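Local atomic coordinates of cytosol aminopeptidase (Coxiella burnetii, PDB entry 3IJ3), a protein that probably removes residues from the amino ends of peptides, as a manganese-dependent metalloaminopeptidase of the M17 family. Residues A[125-130]-A[160-165]; A[133-138]-A[172-177]; A[374-379]-A[427-432]; A[388-391]-A[396-399]; A[390-395]-A[473-478]. One frame throughout, in Å; residues are numbered along the deposited sequence.

Contacts 1 and 2 come first along the chain. Both join helix 123-135 to helix 157-178, and each closes a loop of about 30 residues around strand 151-154. Their segments alternate, so the two loops cross. Contact 3 then closes a loop of 47 residues between strand 374-377 and helix 427-436. Contact 4 is nested inside it and closes the short turn from helix 380-393 to strand 398-399. Contact 5 starts from the same part of helix 380-393, crosses contact 3 and ends on helix 470-481. Contacts 1 and 5 also touch, through a salt bridge between Arg162 and Glu478. This ties the early helix pair to the last helix.

Contact 1 of 5, residues A[125-130]-A[160-165]; sequences YYERAL and RKRVTD. With SO4 (sulfate ion), chain H.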
# COMPACT_ATOMS: atom_id res chain seq x y z
N TYR A 125 -14.25 -14.51 46.12
CA TYR A 125 -13.48 -13.29 45.83
C TYR A 125 -12.12 -13.33 46.52
O TYR A 125 -11.15 -12.79 46.00
CB TYR A 125 -14.27 -12.03 46.18
CG TYR A 125 -15.54 -11.95 45.39
CD1 TYR A 125 -15.50 -11.70 44.03
CD2 TYR A 125 -16.78 -12.10 45.99
CE1 TYR A 125 -16.66 -11.63 43.29
CE2 TYR A 125 -17.94 -12.03 45.26
CZ TYR A 125 -17.87 -11.79 43.90
OH TYR A 125 -19.03 -11.72 43.17
N TYR A 126 -12.07 -13.95 47.69
CA TYR A 126 -10.83 -14.14 48.44
C TYR A 126 -9.88 -15.00 47.62
O TYR A 126 -8.69 -14.67 47.45
CB TYR A 126 -11.18 -14.79 49.77
CG TYR A 126 -10.07 -15.11 50.73
CD1 TYR A 126 -9.22 -14.13 51.19
CD2 TYR A 126 -9.98 -16.38 51.30
CE1 TYR A 126 -8.23 -14.42 52.13
CE2 TYR A 126 -9.01 -16.68 52.23
CZ TYR A 126 -8.14 -15.70 52.65
OH TYR A 126 -7.19 -16.01 53.59
N GLU A 127 -10.41 -16.08 47.07
CA GLU A 127 -9.60 -16.99 46.24
C GLU A 127 -9.13 -16.30 44.95
O GLU A 127 -7.98 -16.50 44.52
CB GLU A 127 -10.42 -18.25 45.98
CG GLU A 127 -9.74 -19.34 45.23
CD GLU A 127 -10.61 -20.59 45.22
OE1 GLU A 127 -10.86 -21.16 46.32
OE2 GLU A 127 -11.05 -20.99 44.13
N ARG A 128 -9.99 -15.50 44.31
CA ARG A 128 -9.58 -14.75 43.11
C ARG A 128 -8.45 -13.76 43.40
O ARG A 128 -7.56 -13.56 42.58
CB ARG A 128 -10.73 -13.98 42.52
CG ARG A 128 -11.78 -14.82 41.93
CD ARG A 128 -12.86 -13.94 41.34
NE ARG A 128 -14.00 -14.75 40.94
CZ ARG A 128 -15.09 -14.26 40.40
NH1 ARG A 128 -15.22 -12.95 40.17
NH2 ARG A 128 -16.06 -15.09 40.08
N ALA A 129 -8.51 -13.10 44.56
CA ALA A 129 -7.47 -12.18 44.95
C ALA A 129 -6.15 -12.94 45.16
O ALA A 129 -5.10 -12.49 44.74
CB ALA A 129 -7.87 -11.41 46.23
N LEU A 130 -6.21 -14.09 45.84
CA LEU A 130 -5.01 -14.90 46.04
C LEU A 130 -4.38 -15.30 44.70
O LEU A 130 -3.16 -15.23 44.50
CB LEU A 130 -5.35 -16.16 46.86
CG LEU A 130 -5.77 -15.96 48.31
CD1 LEU A 130 -6.45 -17.23 48.87
CD2 LEU A 130 -4.59 -15.55 49.18
N ARG A 160 -5.50 -23.72 48.86
CA ARG A 160 -4.19 -24.02 48.28
C ARG A 160 -4.22 -24.83 46.99
O ARG A 160 -3.56 -24.45 46.01
CB ARG A 160 -3.33 -24.69 49.33
CG ARG A 160 -1.85 -24.82 49.01
CD ARG A 160 -1.13 -25.22 50.31
NE ARG A 160 -1.27 -24.18 51.36
CZ ARG A 160 -1.02 -24.36 52.67
NH1 ARG A 160 -0.64 -25.56 53.11
NH2 ARG A 160 -1.18 -23.36 53.54
N LYS A 161 -4.98 -25.93 46.98
CA LYS A 161 -5.04 -26.78 45.80
C LYS A 161 -5.66 -26.04 44.60
O LYS A 161 -5.13 -26.06 43.49
CB LYS A 161 -5.84 -28.06 46.07
CG LYS A 161 -5.77 -29.08 44.89
CD LYS A 161 -6.76 -30.21 45.01
CE LYS A 161 -6.48 -31.31 44.01
NZ LYS A 161 -6.21 -30.85 42.63
N ARG A 162 -6.81 -25.40 44.82
CA ARG A 162 -7.48 -24.72 43.71
C ARG A 162 -6.64 -23.58 43.15
O ARG A 162 -6.53 -23.43 41.93
CB ARG A 162 -8.81 -24.17 44.17
CG ARG A 162 -9.66 -23.61 43.07
CD ARG A 162 -10.28 -24.66 42.22
NE ARG A 162 -11.17 -25.53 43.00
CZ ARG A 162 -12.09 -26.34 42.46
NH1 ARG A 162 -12.84 -27.10 43.25
NH2 ARG A 162 -12.27 -26.37 41.14
N VAL A 163 -6.06 -22.77 44.02
CA VAL A 163 -5.23 -21.66 43.55
C VAL A 163 -3.96 -22.17 42.84
O VAL A 163 -3.58 -21.65 41.78
CB VAL A 163 -4.89 -20.67 44.70
CG1 VAL A 163 -3.81 -19.70 44.25
CG2 VAL A 163 -6.16 -19.95 45.16
N THR A 164 -3.33 -23.20 43.40
CA THR A 164 -2.11 -23.76 42.82
C THR A 164 -2.39 -24.39 41.46
O THR A 164 -1.66 -24.15 40.50
CB THR A 164 -1.45 -24.80 43.74
OG1 THR A 164 -1.13 -24.19 44.99
CG2 THR A 164 -0.16 -25.34 43.10
N ASP A 165 -3.47 -25.16 41.38
CA ASP A 165 -3.89 -25.84 40.15
C ASP A 165 -4.08 -24.77 39.05
O ASP A 165 -3.57 -24.92 37.93
CB ASP A 165 -5.21 -26.62 40.31
CG ASP A 165 -5.06 -27.95 41.07
OD1 ASP A 165 -3.92 -28.35 41.37
OD2 ASP A 165 -6.10 -28.59 41.34
S SO4 H . -10.21 -28.42 45.38
O1 SO4 H . -9.74 -27.97 46.69
O2 SO4 H . -10.15 -29.88 45.31
O3 SO4 H . -11.60 -28.01 45.19
O4 SO4 H . -9.38 -27.84 44.33
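Glu127 and Val163 mark the closest backbone approach of two helix segments whose axes pass 10.0 Å apart at 44°, with CA atoms separated by 6.9 Å. The side chains of these two residues run past each other in opposite directions. CG of Glu127 lies 3.6 Å from CG2 of Val163. Glu127 CG stands opposite the backbone N (chi1 -176°), and the extended chain beyond it carries the carboxylate to Arg162. There OE2 of Glu127 meets the aliphatic CG of Arg162 at 3.1 Å. The charged ends do not pair, although the carboxylate and guanidinium planes are nearly parallel. OE1 of Glu127 bonds instead to His159, while NH2 of Arg162 forms a salt bridge with Glu478 of the last helix. The contact is a helix-helix crossing that packs helix 123-135 of the N-terminal region against helix 157-178. On its buried side, CB of Leu130 approaches CG2 of Val163 at 4.2 Å. O4 of a sulfate, probably from the crystallisation liquor, lies over one face of the Arg162 guanidinium. The bond from Arg162 NH1 to sulfate O3 is so short that its exact length is doubtful. The sulfate also bonds to Gln290, and its O2 rests 3.4 Å from CD of Lys161.

Contact 2 of 5, residues A[133-138]-A[172-177]; sequences FGLGSY and LIRDLI
Tyr138 and Arg174 lie side by side and point in opposite directions. Each reaches across to the other segment. The Tyr138 hydroxyl donates to OD1 of Asp175 over 2.6 Å. It meets that oxygen on the anti side, 18° out of the carboxylate plane. In return, NH1 of Arg174 donates to Leu135 O over 2.8 Å. This bond is nearly straight, at 167°, and the acceptor lies in the guanidinium plane. Between the two bonds the side chains touch along their length. CD of Arg174 sits over the centre of the Tyr138 ring, 3.9 Å from the centroid, in a CH-pi contact. The Arg174 chain is extended from CG to NE, which carries its end back along the tyrosine to NH1, 3.2 Å from Tyr138 CB. That carbon meets the guanidinium at its edge. Leu135 CD2 lies over one guanidinium face, toward its rim, 4.0 Å above the plane.

A second shell holds these groups in place. NH2 of Arg174 forms a salt bridge with Glu466 and also bonds to Gly460 O, so both terminal nitrogens are engaged. The Tyr138 hydroxyl has a further partner in Asn178, one turn along from Asp175. The ring of Tyr171 meets that of Tyr138 edge-to-face. The turn's own bond from Tyr138 N to Leu135 O is weak at 3.5 Å. The arrangement is thus a type I beta turn from Leu135 to Tyr138, at the C-terminal part of helix 123-135, with its first carbonyl bound by an arginine of helix 157-178.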
# COMPACT_ATOMS: atom_id res chain seq x y z
N PHE A 133 -2.79 -12.29 42.73
CA PHE A 133 -1.45 -11.99 43.22
C PHE A 133 -0.39 -12.83 42.51
O PHE A 133 0.65 -12.31 42.04
CB PHE A 133 -1.34 -12.23 44.73
CG PHE A 133 0.04 -11.99 45.27
CD1 PHE A 133 0.44 -10.71 45.62
CD2 PHE A 133 0.95 -13.01 45.36
CE1 PHE A 133 1.72 -10.47 46.07
CE2 PHE A 133 2.24 -12.77 45.81
CZ PHE A 133 2.61 -11.51 46.16
N GLY A 134 -0.65 -14.14 42.43
CA GLY A 134 0.25 -15.07 41.78
C GLY A 134 0.42 -14.76 40.29
O GLY A 134 1.53 -14.76 39.78
N LEU A 135 -0.69 -14.47 39.61
CA LEU A 135 -0.65 -14.15 38.17
C LEU A 135 0.19 -12.92 37.86
O LEU A 135 0.88 -12.87 36.84
CB LEU A 135 -2.06 -14.00 37.60
CG LEU A 135 -2.87 -15.30 37.61
CD1 LEU A 135 -4.25 -15.08 37.03
CD2 LEU A 135 -2.13 -16.41 36.83
N GLY A 136 0.16 -11.94 38.76
CA GLY A 136 0.96 -10.75 38.60
C GLY A 136 2.41 -10.92 38.97
O GLY A 136 3.20 -10.01 38.75
N SER A 137 2.77 -12.07 39.55
CA SER A 137 4.17 -12.38 39.92
C SER A 137 4.94 -13.10 38.79
O SER A 137 6.13 -13.40 38.90
CB SER A 137 4.20 -13.22 41.20
OG SER A 137 3.59 -12.51 42.26
N TYR A 138 4.22 -13.39 37.70
CA TYR A 138 4.79 -14.10 36.57
C TYR A 138 5.87 -13.32 35.81
O TYR A 138 5.69 -12.14 35.46
CB TYR A 138 3.65 -14.45 35.58
CG TYR A 138 4.11 -15.19 34.34
CD1 TYR A 138 4.22 -16.58 34.32
CD2 TYR A 138 4.42 -14.50 33.17
CE1 TYR A 138 4.65 -17.25 33.19
CE2 TYR A 138 4.83 -15.16 32.03
CZ TYR A 138 4.96 -16.54 32.03
OH TYR A 138 5.37 -17.18 30.87
N LEU A 172 1.68 -22.43 32.67
CA LEU A 172 2.01 -23.33 31.58
C LEU A 172 1.56 -22.72 30.24
O LEU A 172 2.31 -22.71 29.26
CB LEU A 172 1.36 -24.70 31.77
CG LEU A 172 1.50 -25.69 30.62
CD1 LEU A 172 2.98 -26.02 30.38
CD2 LEU A 172 0.70 -26.98 30.98
N ILE A 173 0.31 -22.24 30.19
CA ILE A 173 -0.24 -21.61 28.98
C ILE A 173 0.61 -20.42 28.56
O ILE A 173 0.99 -20.29 27.39
CB ILE A 173 -1.72 -21.20 29.19
CG1 ILE A 173 -2.58 -22.45 29.33
CG2 ILE A 173 -2.25 -20.35 28.03
CD1 ILE A 173 -4.01 -22.20 29.77
N ARG A 174 0.91 -19.55 29.53
CA ARG A 174 1.75 -18.38 29.26
C ARG A 174 3.11 -18.79 28.75
O ARG A 174 3.60 -18.21 27.78
CB ARG A 174 1.88 -17.51 30.50
CG ARG A 174 0.60 -16.75 30.86
CD ARG A 174 0.79 -16.04 32.19
NE ARG A 174 -0.32 -15.15 32.51
CZ ARG A 174 -0.34 -14.33 33.56
NH1 ARG A 174 0.66 -14.34 34.43
NH2 ARG A 174 -1.38 -13.53 33.78
N ASP A 175 3.72 -19.79 29.39
CA ASP A 175 5.06 -20.27 28.99
C ASP A 175 5.07 -20.83 27.56
O ASP A 175 5.96 -20.49 26.77
CB ASP A 175 5.61 -21.36 29.95
CG ASP A 175 6.08 -20.82 31.31
OD1 ASP A 175 6.26 -19.60 31.48
OD2 ASP A 175 6.33 -21.66 32.21
N LEU A 176 4.09 -21.66 27.22
CA LEU A 176 4.04 -22.25 25.89
C LEU A 176 3.88 -21.16 24.81
O LEU A 176 4.55 -21.19 23.79
CB LEU A 176 2.91 -23.28 25.79
CG LEU A 176 3.11 -24.54 26.64
CD1 LEU A 176 1.81 -25.43 26.61
CD2 LEU A 176 4.33 -25.34 26.17
N ILE A 177 2.97 -20.22 25.05
CA ILE A 177 2.75 -19.12 24.09
C ILE A 177 3.99 -18.23 23.98
O ILE A 177 4.42 -17.89 22.87
CB ILE A 177 1.50 -18.30 24.46
CG1 ILE A 177 0.25 -19.16 24.27
CG2 ILE A 177 1.39 -17.00 23.58
CD1 ILE A 177 -1.00 -18.58 24.91

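Contact 3 of 5, residues A[374-379]-A[427-432]; sequences ALFANQ and GAITAA
Ala428 O accepts the helical hydrogen bond from Ala432 N at 3.2 Å and is also touched by Phe376, whose CZ comes within 3.6 Å. The same phenylalanine makes all the closest contacts between the two segments. Its CB points toward the helix, and CG, anti to the carbonyl carbon (chi1 -64°), sets the ring against Ala432. The tightest point is the methyl of Ala432. Its CB sits over the centre of the ring, 3.4 Å from the centroid and 11° off the normal, which makes a close CH-pi contact. The small alanine side chain is consistent with the near approach of the backbones, with CA atoms of Phe376 and Ala432 7.0 Å apart. This is strand-to-helix packing within the alpha/beta catalytic domain: strand 374-377 belongs to the large mixed sheet, and helix 427-436 covers it at this point. Farther out on the ring, CZ meets CB of Ala428 at 4.1 Å. CE1 of Phe376 lies 3.9 Å from CA of Ile429 and 4.1 Å from CG1 of Ile429. The strand itself is hydrogen-bonded to strand 445-454, where Phe376 pairs with His447. Phe376 also rests on Asp449 and Leu400. Ile429 packs in addition on Ala367 of a second subunit.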
# COMPACT_ATOMS: atom_id res chain seq x y z
N ALA A 374 -14.40 -14.77 21.50
CA ALA A 374 -15.62 -15.05 20.78
C ALA A 374 -16.01 -16.50 20.96
O ALA A 374 -15.19 -17.40 20.81
CB ALA A 374 -15.43 -14.76 19.30
N LEU A 375 -17.28 -16.71 21.26
CA LEU A 375 -17.86 -18.04 21.40
C LEU A 375 -18.86 -18.30 20.31
O LEU A 375 -19.74 -17.46 20.04
CB LEU A 375 -18.63 -18.16 22.72
CG LEU A 375 -19.56 -19.38 22.92
CD1 LEU A 375 -18.78 -20.74 22.97
CD2 LEU A 375 -20.41 -19.22 24.19
N PHE A 376 -18.71 -19.44 19.65
CA PHE A 376 -19.70 -19.94 18.71
C PHE A 376 -20.16 -21.29 19.25
O PHE A 376 -19.35 -22.08 19.74
CB PHE A 376 -19.13 -20.15 17.31
CG PHE A 376 -18.66 -18.89 16.62
CD1 PHE A 376 -19.48 -18.23 15.70
CD2 PHE A 376 -17.41 -18.34 16.91
CE1 PHE A 376 -19.04 -17.09 15.05
CE2 PHE A 376 -16.97 -17.18 16.26
CZ PHE A 376 -17.76 -16.58 15.33
N ALA A 377 -21.44 -21.59 19.11
CA ALA A 377 -21.93 -22.88 19.54
C ALA A 377 -23.12 -23.30 18.67
O ALA A 377 -23.97 -22.48 18.32
CB ALA A 377 -22.31 -22.89 21.01
N ASN A 378 -23.14 -24.58 18.33
CA ASN A 378 -24.19 -25.14 17.48
C ASN A 378 -25.48 -25.48 18.19
O ASN A 378 -26.47 -25.85 17.54
CB ASN A 378 -23.70 -26.33 16.67
CG ASN A 378 -23.40 -27.55 17.52
OD1 ASN A 378 -23.47 -27.50 18.75
ND2 ASN A 378 -23.04 -28.67 16.86
N GLN A 379 -25.47 -25.38 19.52
CA GLN A 379 -26.65 -25.64 20.34
C GLN A 379 -26.84 -24.49 21.32
O GLN A 379 -25.91 -24.10 22.04
CB GLN A 379 -26.52 -26.99 21.08
CG GLN A 379 -26.60 -28.20 20.11
CD GLN A 379 -26.67 -29.52 20.81
OE1 GLN A 379 -26.91 -29.58 22.01
NE2 GLN A 379 -26.50 -30.61 20.05
N GLY A 427 -15.19 -12.06 9.09
CA GLY A 427 -14.07 -12.99 9.17
C GLY A 427 -14.22 -14.12 10.15
O GLY A 427 -14.00 -15.28 9.79
N ALA A 428 -14.59 -13.75 11.38
CA ALA A 428 -14.80 -14.70 12.50
C ALA A 428 -15.93 -15.63 12.22
O ALA A 428 -15.79 -16.88 12.39
CB ALA A 428 -15.06 -13.96 13.78
N ILE A 429 -17.05 -15.07 11.70
CA ILE A 429 -18.19 -15.93 11.44
C ILE A 429 -17.80 -16.92 10.38
O ILE A 429 -18.12 -18.10 10.47
CB ILE A 429 -19.40 -15.14 11.00
CG1 ILE A 429 -19.88 -14.28 12.19
CG2 ILE A 429 -20.55 -16.08 10.52
CD1 ILE A 429 -20.91 -13.23 11.80
N THR A 430 -17.08 -16.43 9.37
CA THR A 430 -16.68 -17.27 8.27
C THR A 430 -15.88 -18.52 8.73
O THR A 430 -16.18 -19.64 8.31
CB THR A 430 -15.89 -16.40 7.18
OG1 THR A 430 -16.75 -15.35 6.73
CG2 THR A 430 -15.51 -17.29 5.98
N ALA A 431 -14.89 -18.34 9.61
CA ALA A 431 -14.08 -19.46 10.10
C ALA A 431 -14.90 -20.50 10.87
O ALA A 431 -14.73 -21.73 10.70
CB ALA A 431 -12.95 -18.96 10.96
N ALA A 432 -15.78 -20.01 11.72
CA ALA A 432 -16.65 -20.84 12.51
C ALA A 432 -17.61 -21.61 11.62
O ALA A 432 -17.87 -22.80 11.87
CB ALA A 432 -17.42 -19.97 13.55

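Contact 4 of 5, residues A[388-391]-A[396-399]; sequences DASL and PLWR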
# COMPACT_ATOMS: atom_id res chain seq x y z
N ASP A 388 -23.55 -17.94 31.02
CA ASP A 388 -23.80 -17.90 32.48
C ASP A 388 -22.51 -18.12 33.27
O ASP A 388 -22.24 -17.40 34.26
CB ASP A 388 -24.81 -18.98 32.89
CG ASP A 388 -26.24 -18.68 32.43
OD1 ASP A 388 -26.51 -17.52 32.05
OD2 ASP A 388 -27.10 -19.61 32.48
N ALA A 389 -21.72 -19.11 32.85
CA ALA A 389 -20.44 -19.41 33.50
C ALA A 389 -19.48 -18.21 33.41
O ALA A 389 -18.73 -17.94 34.35
CB ALA A 389 -19.79 -20.68 32.86
N SER A 390 -19.51 -17.51 32.28
CA SER A 390 -18.68 -16.32 32.08
C SER A 390 -18.97 -15.24 33.12
O SER A 390 -18.06 -14.58 33.65
CB SER A 390 -18.99 -15.73 30.69
OG SER A 390 -18.19 -14.62 30.44
N LEU A 391 -20.25 -15.03 33.38
CA LEU A 391 -20.70 -14.03 34.36
C LEU A 391 -20.33 -14.45 35.78
O LEU A 391 -19.80 -13.64 36.57
CB LEU A 391 -22.19 -13.80 34.20
CG LEU A 391 -22.60 -13.07 32.94
CD1 LEU A 391 -24.12 -13.05 32.78
CD2 LEU A 391 -22.03 -11.64 32.97
N PRO A 396 -14.53 -13.05 30.85
CA PRO A 396 -15.40 -12.64 29.74
C PRO A 396 -15.36 -13.42 28.45
O PRO A 396 -14.31 -13.88 28.04
CB PRO A 396 -15.02 -11.17 29.49
CG PRO A 396 -13.81 -10.90 30.23
CD PRO A 396 -13.56 -12.02 31.23
N LEU A 397 -16.53 -13.53 27.84
CA LEU A 397 -16.72 -14.14 26.55
C LEU A 397 -17.99 -13.54 25.95
O LEU A 397 -18.83 -12.99 26.69
CB LEU A 397 -16.74 -15.66 26.64
CG LEU A 397 -17.81 -16.43 27.35
CD1 LEU A 397 -19.01 -16.60 26.43
CD2 LEU A 397 -17.28 -17.82 27.79
N TRP A 398 -18.12 -13.65 24.64
CA TRP A 398 -19.29 -13.10 23.97
C TRP A 398 -19.64 -13.99 22.81
O TRP A 398 -18.78 -14.35 22.01
CB TRP A 398 -19.03 -11.66 23.49
CG TRP A 398 -20.29 -10.95 23.08
CD1 TRP A 398 -20.83 -10.83 21.81
CD2 TRP A 398 -21.21 -10.32 23.96
NE1 TRP A 398 -22.01 -10.16 21.87
CE2 TRP A 398 -22.28 -9.83 23.17
CE3 TRP A 398 -21.25 -10.11 25.34
CZ2 TRP A 398 -23.34 -9.13 23.72
CZ3 TRP A 398 -22.32 -9.43 25.89
CH2 TRP A 398 -23.35 -8.94 25.08
N ARG A 399 -20.93 -14.28 22.66
CA ARG A 399 -21.35 -15.17 21.57
C ARG A 399 -21.48 -14.43 20.23
O ARG A 399 -22.04 -13.31 20.16
CB ARG A 399 -22.70 -15.80 21.90
CG ARG A 399 -23.06 -16.96 20.96
CD ARG A 399 -24.49 -17.47 21.17
NE ARG A 399 -24.71 -18.71 20.43
CZ ARG A 399 -25.86 -19.38 20.43
NH1 ARG A 399 -26.89 -18.92 21.12
NH2 ARG A 399 -25.98 -20.50 19.72
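Ser390 packs closely against Leu397, while Pro396 beside it touches the helix only lightly. On the tight side, CB of Ser390 lies 3.6 Å from CG of Leu397. OG of Ser390 is equally near that CG, so the leucine branch point rests against both atoms of the serine side chain. Leu397 CG lies between the backbone N and the carbonyl carbon (chi1 65°), which brings CG and CD2 up to Ser390. The other methyl, CD1, packs on Leu375 of strand 374-377. The leucine also touches Ile387 and, on the last helix, Ala472. OG of Ser390 lies 3.3 Å from Leu397 N and donates to Asp395 O. The contact lies within a beta-alpha-beta crossover: strand 374-377 leads into helix 380-393, and the chain returns through this turn to strand 398-399, parallel to the first strand. On the looser side, Pro396 touches Ser390 mainly through its CA, 3.5 Å from OG. The CB of the proline points away from the helix, and the ring carbons beyond CA stay at least 4.8 Å from segment 388-391. Phe403 of a second subunit packs on Pro396. A tetraethylene glycol, probably from the crystallisation liquor, also comes within about 3 Å of the Ser390 side chain.

Contact 5 of 5, residues A[390-395]-A[473-478]; sequences SLKTDD and VFHYLE
A Schellman motif ends helix 380-393 just where its last turn, through Lys392 and Thr393, meets His475 of helix 470-481. Asp394 has positive phi (52°) and turns the chain out of the helix. In the motif's bonds, Asp395 N reaches back to Ser390 O at 3.2 Å, and Asp394 N makes a weak bond to Leu391 O.

His475 carries the contact from the other helix. The methyl of Thr393, CG2, lies 3.6 Å from His475 CB and leans obliquely on the ring. The hydroxyl of Thr393 is turned elsewhere and bonds to Ala389 O within its own helix. Lys392 crosses the histidine at about a right angle. Its CB lies over one ring face, and its CD comes 3.4 Å from His475 NE2. The lysine chain bends at its last torsion (chi4 66°), and NZ ends away from helix 470-481, within reach of a water. This water joins the two polar ends. It accepts from Lys392 NZ at 3.0 Å and lies in the plane of the imidazole, 3.1 Å from His475 NE2. Lys392 is exposed, so this part is the solvent side, whereas Thr393 is buried.

Beyond the turn, the carboxylate of Asp395 takes bonds from the backbone N of Ala469 and of Ala472, near the start of helix 470-481. The arrangement is that of a Schellman-terminated helix end packed against the flank of the chain's last helix.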
# COMPACT_ATOMS: atom_id res chain seq x y z
N SER A 390 -19.51 -17.51 32.28
CA SER A 390 -18.68 -16.32 32.08
C SER A 390 -18.97 -15.24 33.12
O SER A 390 -18.06 -14.58 33.65
CB SER A 390 -18.99 -15.73 30.69
OG SER A 390 -18.19 -14.62 30.44
N LEU A 391 -20.25 -15.03 33.38
CA LEU A 391 -20.70 -14.03 34.36
C LEU A 391 -20.33 -14.45 35.78
O LEU A 391 -19.80 -13.64 36.57
CB LEU A 391 -22.19 -13.80 34.20
CG LEU A 391 -22.60 -13.07 32.94
CD1 LEU A 391 -24.12 -13.05 32.78
CD2 LEU A 391 -22.03 -11.64 32.97
N LYS A 392 -20.55 -15.73 36.10
CA LYS A 392 -20.22 -16.23 37.45
C LYS A 392 -18.72 -16.14 37.78
O LYS A 392 -18.36 -15.87 38.93
CB LYS A 392 -20.70 -17.67 37.64
CG LYS A 392 -22.20 -17.83 37.65
CD LYS A 392 -22.63 -19.20 38.17
CE LYS A 392 -24.16 -19.34 38.36
NZ LYS A 392 -24.95 -19.27 37.09
N THR A 393 -17.86 -16.39 36.79
CA THR A 393 -16.43 -16.37 36.97
C THR A 393 -15.74 -15.05 36.63
O THR A 393 -14.54 -14.91 36.84
CB THR A 393 -15.77 -17.43 36.07
OG1 THR A 393 -16.13 -17.18 34.69
CG2 THR A 393 -16.22 -18.84 36.47
N ASP A 394 -16.48 -14.10 36.08
CA ASP A 394 -15.89 -12.85 35.57
C ASP A 394 -14.72 -13.16 34.62
O ASP A 394 -13.63 -12.59 34.73
CB ASP A 394 -15.43 -11.90 36.69
CG ASP A 394 -14.92 -10.55 36.15
OD1 ASP A 394 -15.31 -10.16 35.01
OD2 ASP A 394 -14.13 -9.86 36.85
N ASP A 395 -14.93 -14.13 33.73
CA ASP A 395 -13.95 -14.50 32.72
C ASP A 395 -14.73 -14.24 31.44
O ASP A 395 -15.51 -15.07 31.00
CB ASP A 395 -13.57 -15.97 32.88
CG ASP A 395 -12.52 -16.41 31.90
OD1 ASP A 395 -11.81 -15.56 31.32
OD2 ASP A 395 -12.38 -17.65 31.76
N VAL A 473 -15.13 -21.83 31.01
CA VAL A 473 -15.37 -23.20 30.49
C VAL A 473 -15.26 -24.23 31.61
O VAL A 473 -16.11 -25.12 31.70
CB VAL A 473 -14.44 -23.57 29.34
CG1 VAL A 473 -14.68 -25.05 28.90
CG2 VAL A 473 -14.62 -22.60 28.15
N PHE A 474 -14.24 -24.13 32.46
CA PHE A 474 -14.09 -25.09 33.54
C PHE A 474 -15.26 -25.05 34.51
O PHE A 474 -15.73 -26.10 35.00
CB PHE A 474 -12.75 -24.96 34.28
CG PHE A 474 -12.51 -26.08 35.23
CD1 PHE A 474 -12.20 -27.35 34.76
CD2 PHE A 474 -12.63 -25.90 36.60
CE1 PHE A 474 -12.03 -28.42 35.62
CE2 PHE A 474 -12.44 -26.97 37.47
CZ PHE A 474 -12.13 -28.24 36.96
N HIS A 475 -15.73 -23.85 34.86
CA HIS A 475 -16.89 -23.70 35.73
C HIS A 475 -18.09 -24.46 35.12
O HIS A 475 -18.79 -25.22 35.81
CB HIS A 475 -17.23 -22.22 35.93
CG HIS A 475 -18.49 -21.99 36.68
ND1 HIS A 475 -18.53 -21.81 38.04
CD2 HIS A 475 -19.78 -21.91 36.25
CE1 HIS A 475 -19.78 -21.64 38.43
NE2 HIS A 475 -20.56 -21.71 37.36
N TYR A 476 -18.33 -24.24 33.83
CA TYR A 476 -19.39 -24.93 33.11
C TYR A 476 -19.24 -26.46 33.24
O TYR A 476 -20.21 -27.17 33.57
CB TYR A 476 -19.42 -24.50 31.61
CG TYR A 476 -20.27 -25.44 30.82
CD1 TYR A 476 -21.64 -25.42 30.95
CD2 TYR A 476 -19.71 -26.43 30.05
CE1 TYR A 476 -22.43 -26.32 30.28
CE2 TYR A 476 -20.50 -27.34 29.36
CZ TYR A 476 -21.86 -27.28 29.49
OH TYR A 476 -22.67 -28.19 28.85
N LEU A 477 -18.04 -26.98 33.00
CA LEU A 477 -17.80 -28.41 33.09
C LEU A 477 -18.06 -28.97 34.49
O LEU A 477 -18.63 -30.05 34.64
CB LEU A 477 -16.38 -28.77 32.63
CG LEU A 477 -16.07 -28.45 31.17
CD1 LEU A 477 -14.59 -28.76 30.86
CD2 LEU A 477 -16.99 -29.25 30.23
N GLU A 478 -17.65 -28.24 35.52
CA GLU A 478 -17.91 -28.68 36.88
C GLU A 478 -19.40 -28.72 37.19
O GLU A 478 -19.88 -29.65 37.83
CB GLU A 478 -17.19 -27.80 37.90
CG GLU A 478 -15.71 -28.05 38.00
CD GLU A 478 -15.13 -27.51 39.31
OE1 GLU A 478 -15.34 -26.31 39.60
OE2 GLU A 478 -14.46 -28.30 40.03
O HOH W 1 -23.14 -21.28 35.73